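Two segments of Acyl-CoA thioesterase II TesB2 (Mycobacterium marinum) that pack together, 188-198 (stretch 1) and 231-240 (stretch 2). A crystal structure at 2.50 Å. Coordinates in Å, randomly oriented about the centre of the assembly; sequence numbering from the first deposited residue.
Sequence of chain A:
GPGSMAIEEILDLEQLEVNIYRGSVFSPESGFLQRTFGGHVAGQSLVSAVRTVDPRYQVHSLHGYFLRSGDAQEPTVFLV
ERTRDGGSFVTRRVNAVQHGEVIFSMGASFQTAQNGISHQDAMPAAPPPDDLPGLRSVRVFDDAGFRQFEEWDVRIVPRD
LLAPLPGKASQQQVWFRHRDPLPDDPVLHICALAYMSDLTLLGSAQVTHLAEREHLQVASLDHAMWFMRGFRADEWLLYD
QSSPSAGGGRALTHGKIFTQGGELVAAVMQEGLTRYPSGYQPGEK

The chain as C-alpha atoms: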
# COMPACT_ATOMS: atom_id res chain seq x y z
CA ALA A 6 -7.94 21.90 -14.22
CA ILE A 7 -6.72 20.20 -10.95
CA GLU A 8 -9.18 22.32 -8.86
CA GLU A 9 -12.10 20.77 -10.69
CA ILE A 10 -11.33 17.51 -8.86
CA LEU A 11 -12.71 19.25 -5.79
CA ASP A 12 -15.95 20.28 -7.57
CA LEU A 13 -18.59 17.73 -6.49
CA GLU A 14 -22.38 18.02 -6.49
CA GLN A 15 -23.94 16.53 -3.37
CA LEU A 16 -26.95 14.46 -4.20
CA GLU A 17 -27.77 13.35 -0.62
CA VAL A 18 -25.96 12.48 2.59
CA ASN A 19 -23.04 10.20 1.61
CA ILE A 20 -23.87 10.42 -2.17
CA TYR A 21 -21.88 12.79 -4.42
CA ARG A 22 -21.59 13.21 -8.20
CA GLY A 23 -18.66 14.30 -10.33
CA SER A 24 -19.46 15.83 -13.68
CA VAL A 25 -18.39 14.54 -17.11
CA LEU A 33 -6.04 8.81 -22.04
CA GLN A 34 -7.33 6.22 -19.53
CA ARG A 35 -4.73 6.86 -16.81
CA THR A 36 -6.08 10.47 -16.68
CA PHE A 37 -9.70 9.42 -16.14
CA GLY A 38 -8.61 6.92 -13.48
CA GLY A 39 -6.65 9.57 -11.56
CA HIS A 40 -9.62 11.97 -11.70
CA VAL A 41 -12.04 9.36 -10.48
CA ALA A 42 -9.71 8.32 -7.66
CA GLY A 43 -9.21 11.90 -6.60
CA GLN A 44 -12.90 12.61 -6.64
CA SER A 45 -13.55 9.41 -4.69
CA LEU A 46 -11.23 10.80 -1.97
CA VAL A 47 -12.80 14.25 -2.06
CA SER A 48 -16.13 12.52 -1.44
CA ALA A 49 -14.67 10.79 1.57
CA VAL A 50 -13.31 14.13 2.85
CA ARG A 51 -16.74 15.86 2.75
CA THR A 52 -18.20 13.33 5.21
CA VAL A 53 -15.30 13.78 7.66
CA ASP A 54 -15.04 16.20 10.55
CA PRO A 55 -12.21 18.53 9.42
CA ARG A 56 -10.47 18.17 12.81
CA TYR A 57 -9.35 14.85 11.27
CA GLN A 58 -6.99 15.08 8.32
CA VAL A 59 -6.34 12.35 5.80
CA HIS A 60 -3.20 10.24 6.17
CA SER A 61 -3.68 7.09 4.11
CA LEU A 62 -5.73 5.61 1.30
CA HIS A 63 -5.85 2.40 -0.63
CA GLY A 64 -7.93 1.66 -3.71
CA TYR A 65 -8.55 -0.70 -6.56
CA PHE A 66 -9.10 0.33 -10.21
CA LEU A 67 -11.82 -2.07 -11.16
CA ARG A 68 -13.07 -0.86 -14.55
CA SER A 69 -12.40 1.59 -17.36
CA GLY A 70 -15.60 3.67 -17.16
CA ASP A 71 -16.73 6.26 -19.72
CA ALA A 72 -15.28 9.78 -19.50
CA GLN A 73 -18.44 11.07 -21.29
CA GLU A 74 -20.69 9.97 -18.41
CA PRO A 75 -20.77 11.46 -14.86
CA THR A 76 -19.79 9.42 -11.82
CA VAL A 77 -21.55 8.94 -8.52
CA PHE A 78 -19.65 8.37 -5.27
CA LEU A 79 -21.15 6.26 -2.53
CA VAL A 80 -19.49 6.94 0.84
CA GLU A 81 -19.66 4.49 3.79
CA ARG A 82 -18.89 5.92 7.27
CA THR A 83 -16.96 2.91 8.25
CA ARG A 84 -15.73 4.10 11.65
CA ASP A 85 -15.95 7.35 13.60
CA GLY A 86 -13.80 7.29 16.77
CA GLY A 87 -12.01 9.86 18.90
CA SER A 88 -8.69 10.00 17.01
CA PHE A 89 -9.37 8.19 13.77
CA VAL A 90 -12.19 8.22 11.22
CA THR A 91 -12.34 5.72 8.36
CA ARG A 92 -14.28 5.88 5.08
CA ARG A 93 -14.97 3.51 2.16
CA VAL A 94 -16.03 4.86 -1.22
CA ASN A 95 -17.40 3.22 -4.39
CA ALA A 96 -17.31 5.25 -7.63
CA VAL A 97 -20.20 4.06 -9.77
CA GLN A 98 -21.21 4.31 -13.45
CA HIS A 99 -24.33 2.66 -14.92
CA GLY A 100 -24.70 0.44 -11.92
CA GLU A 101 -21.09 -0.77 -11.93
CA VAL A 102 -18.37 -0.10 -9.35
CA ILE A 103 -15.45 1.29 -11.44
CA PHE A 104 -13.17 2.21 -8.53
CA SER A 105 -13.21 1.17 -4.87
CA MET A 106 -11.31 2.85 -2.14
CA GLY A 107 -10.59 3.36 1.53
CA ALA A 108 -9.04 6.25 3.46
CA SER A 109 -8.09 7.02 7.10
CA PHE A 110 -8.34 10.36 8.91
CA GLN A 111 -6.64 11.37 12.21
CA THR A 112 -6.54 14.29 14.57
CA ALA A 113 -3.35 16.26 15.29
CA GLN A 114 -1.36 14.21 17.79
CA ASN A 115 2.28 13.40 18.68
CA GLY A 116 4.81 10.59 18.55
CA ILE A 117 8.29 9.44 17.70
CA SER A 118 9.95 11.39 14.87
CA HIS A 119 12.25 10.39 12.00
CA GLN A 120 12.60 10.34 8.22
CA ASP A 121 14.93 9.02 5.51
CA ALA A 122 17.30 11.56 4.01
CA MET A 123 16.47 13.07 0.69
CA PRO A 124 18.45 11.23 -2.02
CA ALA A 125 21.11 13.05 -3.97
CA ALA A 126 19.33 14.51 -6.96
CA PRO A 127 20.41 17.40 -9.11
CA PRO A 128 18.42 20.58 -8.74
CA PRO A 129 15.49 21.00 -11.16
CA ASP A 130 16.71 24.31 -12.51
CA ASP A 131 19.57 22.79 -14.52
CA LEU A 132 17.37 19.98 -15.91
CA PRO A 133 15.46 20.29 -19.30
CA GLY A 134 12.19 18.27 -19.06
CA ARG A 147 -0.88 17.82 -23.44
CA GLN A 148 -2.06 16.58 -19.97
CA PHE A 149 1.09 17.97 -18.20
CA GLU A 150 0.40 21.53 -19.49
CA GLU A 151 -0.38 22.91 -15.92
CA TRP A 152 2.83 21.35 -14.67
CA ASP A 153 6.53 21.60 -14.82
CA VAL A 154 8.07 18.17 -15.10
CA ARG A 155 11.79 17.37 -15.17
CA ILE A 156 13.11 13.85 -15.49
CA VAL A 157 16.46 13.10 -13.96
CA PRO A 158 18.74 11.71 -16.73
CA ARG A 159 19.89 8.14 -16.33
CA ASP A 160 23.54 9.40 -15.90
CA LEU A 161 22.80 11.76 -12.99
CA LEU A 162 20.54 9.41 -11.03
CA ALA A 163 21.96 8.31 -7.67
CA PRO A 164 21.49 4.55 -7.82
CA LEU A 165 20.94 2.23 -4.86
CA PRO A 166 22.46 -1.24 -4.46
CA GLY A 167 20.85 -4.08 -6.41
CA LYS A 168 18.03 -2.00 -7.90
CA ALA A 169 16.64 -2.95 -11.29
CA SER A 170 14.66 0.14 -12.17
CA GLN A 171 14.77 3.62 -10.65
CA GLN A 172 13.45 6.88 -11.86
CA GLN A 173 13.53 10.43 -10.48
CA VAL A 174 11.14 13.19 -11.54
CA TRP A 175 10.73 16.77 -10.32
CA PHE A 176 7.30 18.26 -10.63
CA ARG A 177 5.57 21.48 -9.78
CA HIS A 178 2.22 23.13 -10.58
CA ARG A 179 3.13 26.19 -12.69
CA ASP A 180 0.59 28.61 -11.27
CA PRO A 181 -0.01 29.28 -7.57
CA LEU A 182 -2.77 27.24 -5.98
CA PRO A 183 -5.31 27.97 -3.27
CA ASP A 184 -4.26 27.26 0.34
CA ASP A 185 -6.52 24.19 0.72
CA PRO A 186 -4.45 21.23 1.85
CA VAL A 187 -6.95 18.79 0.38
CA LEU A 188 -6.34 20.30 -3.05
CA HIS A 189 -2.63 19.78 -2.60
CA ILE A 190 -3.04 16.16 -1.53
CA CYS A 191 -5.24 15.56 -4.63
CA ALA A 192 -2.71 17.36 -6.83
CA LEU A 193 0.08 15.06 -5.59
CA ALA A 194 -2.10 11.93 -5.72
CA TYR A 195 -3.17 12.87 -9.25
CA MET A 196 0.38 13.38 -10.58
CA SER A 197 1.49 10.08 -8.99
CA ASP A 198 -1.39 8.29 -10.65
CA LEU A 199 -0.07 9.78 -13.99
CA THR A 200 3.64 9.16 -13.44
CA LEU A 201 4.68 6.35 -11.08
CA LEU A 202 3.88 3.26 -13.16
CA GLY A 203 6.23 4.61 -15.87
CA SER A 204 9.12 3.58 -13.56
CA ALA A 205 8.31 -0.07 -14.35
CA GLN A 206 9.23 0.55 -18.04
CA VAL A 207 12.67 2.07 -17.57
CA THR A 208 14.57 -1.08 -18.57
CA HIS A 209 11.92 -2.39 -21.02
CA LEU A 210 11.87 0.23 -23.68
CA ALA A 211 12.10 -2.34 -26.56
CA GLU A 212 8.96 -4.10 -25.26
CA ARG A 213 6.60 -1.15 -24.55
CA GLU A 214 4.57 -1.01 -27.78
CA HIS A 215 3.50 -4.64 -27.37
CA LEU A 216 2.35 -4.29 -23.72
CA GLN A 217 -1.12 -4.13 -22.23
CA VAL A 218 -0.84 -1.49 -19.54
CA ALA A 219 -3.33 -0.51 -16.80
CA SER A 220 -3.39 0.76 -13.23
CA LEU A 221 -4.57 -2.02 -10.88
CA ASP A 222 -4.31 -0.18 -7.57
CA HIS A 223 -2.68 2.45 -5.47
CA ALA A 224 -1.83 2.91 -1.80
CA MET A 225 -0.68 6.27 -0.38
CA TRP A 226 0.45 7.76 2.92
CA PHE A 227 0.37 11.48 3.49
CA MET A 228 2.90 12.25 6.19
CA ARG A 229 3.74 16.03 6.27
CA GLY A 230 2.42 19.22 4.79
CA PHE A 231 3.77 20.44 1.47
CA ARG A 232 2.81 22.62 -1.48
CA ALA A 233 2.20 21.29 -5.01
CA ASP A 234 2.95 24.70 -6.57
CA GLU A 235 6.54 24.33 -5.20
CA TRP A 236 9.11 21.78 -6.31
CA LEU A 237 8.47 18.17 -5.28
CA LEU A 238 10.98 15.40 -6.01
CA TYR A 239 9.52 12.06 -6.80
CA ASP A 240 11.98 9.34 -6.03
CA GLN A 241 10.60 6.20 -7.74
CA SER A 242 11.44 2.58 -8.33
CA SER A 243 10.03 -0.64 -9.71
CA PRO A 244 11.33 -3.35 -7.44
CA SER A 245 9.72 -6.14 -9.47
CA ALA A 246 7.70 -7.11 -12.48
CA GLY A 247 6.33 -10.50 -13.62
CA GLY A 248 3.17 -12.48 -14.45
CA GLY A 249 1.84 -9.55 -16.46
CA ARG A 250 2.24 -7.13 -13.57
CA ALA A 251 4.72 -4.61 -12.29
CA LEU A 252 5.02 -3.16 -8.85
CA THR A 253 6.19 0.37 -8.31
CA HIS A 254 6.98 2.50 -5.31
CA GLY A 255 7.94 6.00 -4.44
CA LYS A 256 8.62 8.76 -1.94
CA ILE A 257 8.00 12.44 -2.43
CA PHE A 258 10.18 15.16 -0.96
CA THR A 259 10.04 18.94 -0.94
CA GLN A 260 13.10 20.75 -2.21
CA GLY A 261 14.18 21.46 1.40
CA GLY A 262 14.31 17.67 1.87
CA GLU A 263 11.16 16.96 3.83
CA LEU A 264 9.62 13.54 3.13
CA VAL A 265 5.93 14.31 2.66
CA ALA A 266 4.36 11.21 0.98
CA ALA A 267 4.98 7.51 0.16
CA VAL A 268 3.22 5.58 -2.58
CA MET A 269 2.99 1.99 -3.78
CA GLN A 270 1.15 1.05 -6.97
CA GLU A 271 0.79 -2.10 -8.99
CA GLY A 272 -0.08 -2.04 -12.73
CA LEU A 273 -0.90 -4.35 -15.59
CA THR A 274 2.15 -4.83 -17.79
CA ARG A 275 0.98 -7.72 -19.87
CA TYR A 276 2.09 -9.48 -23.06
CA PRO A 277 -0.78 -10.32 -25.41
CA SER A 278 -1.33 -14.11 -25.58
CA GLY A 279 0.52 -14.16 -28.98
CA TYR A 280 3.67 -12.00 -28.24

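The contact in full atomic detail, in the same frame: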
# COMPACT_ATOMS: atom_id res chain seq x y z
N LEU A 188 -6.65 20.07 -1.65
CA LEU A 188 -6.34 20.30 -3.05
C LEU A 188 -4.90 19.90 -3.36
O LEU A 188 -4.60 19.45 -4.46
CB LEU A 188 -6.56 21.79 -3.42
CG LEU A 188 -6.12 22.21 -4.84
CD1 LEU A 188 -6.96 21.54 -5.91
CD2 LEU A 188 -6.17 23.71 -5.01
N HIS A 189 -4.02 20.12 -2.40
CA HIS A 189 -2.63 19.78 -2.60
C HIS A 189 -2.45 18.29 -2.59
O HIS A 189 -1.80 17.76 -3.46
CB HIS A 189 -1.73 20.52 -1.58
CG HIS A 189 -1.65 22.01 -1.84
ND1 HIS A 189 -0.59 22.58 -2.39
CD2 HIS A 189 -2.59 23.02 -1.65
CE1 HIS A 189 -0.83 23.89 -2.54
NE2 HIS A 189 -2.05 24.15 -2.08
N ILE A 190 -3.07 17.62 -1.62
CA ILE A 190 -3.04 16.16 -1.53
C ILE A 190 -3.54 15.53 -2.85
O ILE A 190 -2.86 14.69 -3.43
CB ILE A 190 -3.80 15.66 -0.26
CG1 ILE A 190 -3.05 16.07 1.01
CG2 ILE A 190 -3.91 14.16 -0.22
CD1 ILE A 190 -3.96 16.21 2.23
N CYS A 191 -4.69 16.00 -3.35
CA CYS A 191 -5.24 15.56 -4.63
C CYS A 191 -4.30 15.84 -5.80
O CYS A 191 -4.14 15.02 -6.68
CB CYS A 191 -6.60 16.20 -4.89
SG CYS A 191 -7.95 15.54 -3.86
N ALA A 192 -3.67 17.01 -5.80
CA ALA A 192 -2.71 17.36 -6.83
C ALA A 192 -1.59 16.32 -6.86
O ALA A 192 -1.29 15.78 -7.91
CB ALA A 192 -2.16 18.78 -6.59
N LEU A 193 -1.02 16.01 -5.69
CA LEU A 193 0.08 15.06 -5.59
C LEU A 193 -0.38 13.63 -5.95
O LEU A 193 0.35 12.89 -6.64
CB LEU A 193 0.70 15.09 -4.18
CG LEU A 193 1.81 14.07 -3.86
CD1 LEU A 193 2.71 14.59 -2.77
CD2 LEU A 193 1.24 12.73 -3.42
N ALA A 194 -1.57 13.26 -5.48
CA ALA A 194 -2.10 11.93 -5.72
C ALA A 194 -2.41 11.76 -7.22
O ALA A 194 -2.18 10.69 -7.80
CB ALA A 194 -3.34 11.67 -4.85
N TYR A 195 -2.90 12.84 -7.82
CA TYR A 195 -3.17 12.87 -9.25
C TYR A 195 -1.90 12.68 -10.09
O TYR A 195 -1.84 11.82 -10.99
CB TYR A 195 -3.85 14.20 -9.62
CG TYR A 195 -4.18 14.34 -11.09
CD1 TYR A 195 -5.23 13.64 -11.62
CD2 TYR A 195 -3.43 15.13 -11.95
CE1 TYR A 195 -5.56 13.74 -12.95
CE2 TYR A 195 -3.75 15.25 -13.29
CZ TYR A 195 -4.82 14.54 -13.79
OH TYR A 195 -5.18 14.60 -15.11
N MET A 196 -0.88 13.49 -9.81
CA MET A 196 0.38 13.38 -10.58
C MET A 196 1.05 12.03 -10.41
O MET A 196 1.63 11.52 -11.37
CB MET A 196 1.35 14.49 -10.25
CG MET A 196 0.93 15.81 -10.86
SD MET A 196 1.27 15.90 -12.62
CE MET A 196 3.07 15.94 -12.65
N SER A 197 0.96 11.44 -9.21
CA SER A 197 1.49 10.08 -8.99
C SER A 197 0.70 9.06 -9.83
O SER A 197 1.27 8.25 -10.55
CB SER A 197 1.48 9.67 -7.51
OG SER A 197 1.71 8.28 -7.32
N ASP A 198 -0.61 9.14 -9.78
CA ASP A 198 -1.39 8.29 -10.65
C ASP A 198 -1.04 8.42 -12.15
O ASP A 198 -1.28 7.48 -12.90
CB ASP A 198 -2.90 8.49 -10.40
CG ASP A 198 -3.38 7.77 -9.14
OD1 ASP A 198 -2.65 6.87 -8.66
OD2 ASP A 198 -4.47 8.10 -8.63
N PHE A 231 2.94 20.00 2.59
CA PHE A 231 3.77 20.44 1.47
C PHE A 231 2.96 21.41 0.61
O PHE A 231 1.81 21.71 0.93
CB PHE A 231 4.19 19.21 0.63
CG PHE A 231 3.01 18.49 0.01
CD1 PHE A 231 2.34 17.51 0.72
CD2 PHE A 231 2.56 18.83 -1.25
CE1 PHE A 231 1.25 16.86 0.17
CE2 PHE A 231 1.47 18.20 -1.81
CZ PHE A 231 0.81 17.21 -1.10
N ARG A 232 3.54 21.86 -0.49
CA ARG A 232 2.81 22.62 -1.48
C ARG A 232 3.10 22.12 -2.89
O ARG A 232 4.26 22.06 -3.31
CB ARG A 232 3.20 24.08 -1.36
CG ARG A 232 2.56 24.80 -0.18
CD ARG A 232 2.54 26.32 -0.35
NE ARG A 232 1.70 26.72 -1.50
CZ ARG A 232 0.41 27.05 -1.44
NH1 ARG A 232 -0.25 27.04 -0.29
NH2 ARG A 232 -0.22 27.40 -2.56
N ALA A 233 2.05 21.78 -3.64
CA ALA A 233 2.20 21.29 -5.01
C ALA A 233 2.49 22.35 -6.06
O ALA A 233 2.70 22.00 -7.18
CB ALA A 233 0.99 20.52 -5.40
N ASP A 234 2.43 23.64 -5.71
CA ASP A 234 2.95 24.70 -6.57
C ASP A 234 4.44 25.07 -6.26
O ASP A 234 4.96 26.08 -6.76
CB ASP A 234 2.07 25.96 -6.51
CG ASP A 234 1.72 26.39 -5.09
OD1 ASP A 234 2.23 25.76 -4.12
OD2 ASP A 234 0.91 27.32 -4.94
N GLU A 235 5.09 24.24 -5.44
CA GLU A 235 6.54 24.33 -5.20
C GLU A 235 7.17 23.01 -5.61
O GLU A 235 6.47 22.01 -5.72
CB GLU A 235 6.81 24.62 -3.71
CG GLU A 235 6.61 26.10 -3.35
CD GLU A 235 6.92 26.44 -1.88
OE1 GLU A 235 7.31 25.52 -1.07
OE2 GLU A 235 6.80 27.66 -1.55
N TRP A 236 8.47 22.99 -5.84
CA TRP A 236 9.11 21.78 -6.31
C TRP A 236 8.95 20.60 -5.35
O TRP A 236 9.22 20.72 -4.13
CB TRP A 236 10.59 22.01 -6.60
CG TRP A 236 10.84 22.80 -7.88
CD1 TRP A 236 11.37 24.07 -7.99
CD2 TRP A 236 10.59 22.37 -9.26
NE1 TRP A 236 11.45 24.44 -9.29
CE2 TRP A 236 11.00 23.48 -10.11
CE3 TRP A 236 10.08 21.21 -9.86
CZ2 TRP A 236 10.88 23.44 -11.49
CZ3 TRP A 236 9.97 21.18 -11.25
CH2 TRP A 236 10.37 22.28 -12.05
N LEU A 237 8.48 19.49 -5.92
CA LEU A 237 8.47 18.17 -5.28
C LEU A 237 9.37 17.22 -6.08
O LEU A 237 9.30 17.18 -7.31
CB LEU A 237 7.05 17.60 -5.25
CG LEU A 237 6.00 18.45 -4.56
CD1 LEU A 237 4.62 17.94 -4.90
CD2 LEU A 237 6.24 18.51 -3.04
N LEU A 238 10.22 16.47 -5.39
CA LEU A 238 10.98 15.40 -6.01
C LEU A 238 10.34 14.05 -5.76
O LEU A 238 10.12 13.64 -4.62
CB LEU A 238 12.40 15.36 -5.50
CG LEU A 238 13.27 14.14 -5.87
CD1 LEU A 238 13.70 14.18 -7.33
CD2 LEU A 238 14.48 14.12 -4.97
N TYR A 239 10.06 13.37 -6.86
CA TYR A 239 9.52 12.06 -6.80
C TYR A 239 10.62 11.06 -7.01
O TYR A 239 11.11 10.88 -8.11
CB TYR A 239 8.50 11.84 -7.88
CG TYR A 239 7.44 10.87 -7.47
CD1 TYR A 239 7.57 10.04 -6.34
CD2 TYR A 239 6.29 10.76 -8.23
CE1 TYR A 239 6.54 9.16 -5.98
CE2 TYR A 239 5.27 9.88 -7.88
CZ TYR A 239 5.36 9.10 -6.77
OH TYR A 239 4.27 8.29 -6.49
N ASP A 240 10.99 10.38 -5.94
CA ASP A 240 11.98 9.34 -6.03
C ASP A 240 11.27 7.98 -6.15
O ASP A 240 10.62 7.53 -5.21
CB ASP A 240 12.90 9.42 -4.82
CG ASP A 240 14.01 8.45 -4.88
OD1 ASP A 240 14.50 8.15 -5.97
OD2 ASP A 240 14.39 7.99 -3.81

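The helix 188-198 is tied to the loop at 231-236 by an imidazole that accepts a hydrogen bond from the backbone: Ala233 N donates to His189 ND1 at 3.0 Å, with an N-H...acceptor angle of 163°. The amide lies at the edge of the ring, near its plane, where the ND1 lone pair points; ND1 is therefore unprotonated, and NE2 is hydrogen-bonded elsewhere in the structure. His189 points toward the loop and buries more surface here than any other residue of the two stretches.

Ala233 lies within a type I turn from Arg232 to Glu235, closed by Glu235 N to Arg232 O at 3.2 Å. Arg232 and Asp234 form a salt bridge, Arg232 NH2 to Asp234 OD2 at 2.6 Å, and the guanidinium lies with one face over His189 CE1, 3.6 Å from Arg232 NH2.

Next along the helix, small residues permit close approach, with Ala192 CB 3.8 Å from Ala233 CB. Phe231 turns the end of its ring to the helix: Leu193 CD1 sits over one face, 3.6 Å from Phe231 CZ, in a CH-pi contact, while His189 O approaches the edge. Leu193 CD1 also reaches Leu237 CD1 at 4.4 Å, extending this apolar patch to the strand.

Farther along, Tyr239 spans a wider backbone gap, its OH donating to Ser197 OG at 2.7 Å and giving both buried hydroxyls a polar partner.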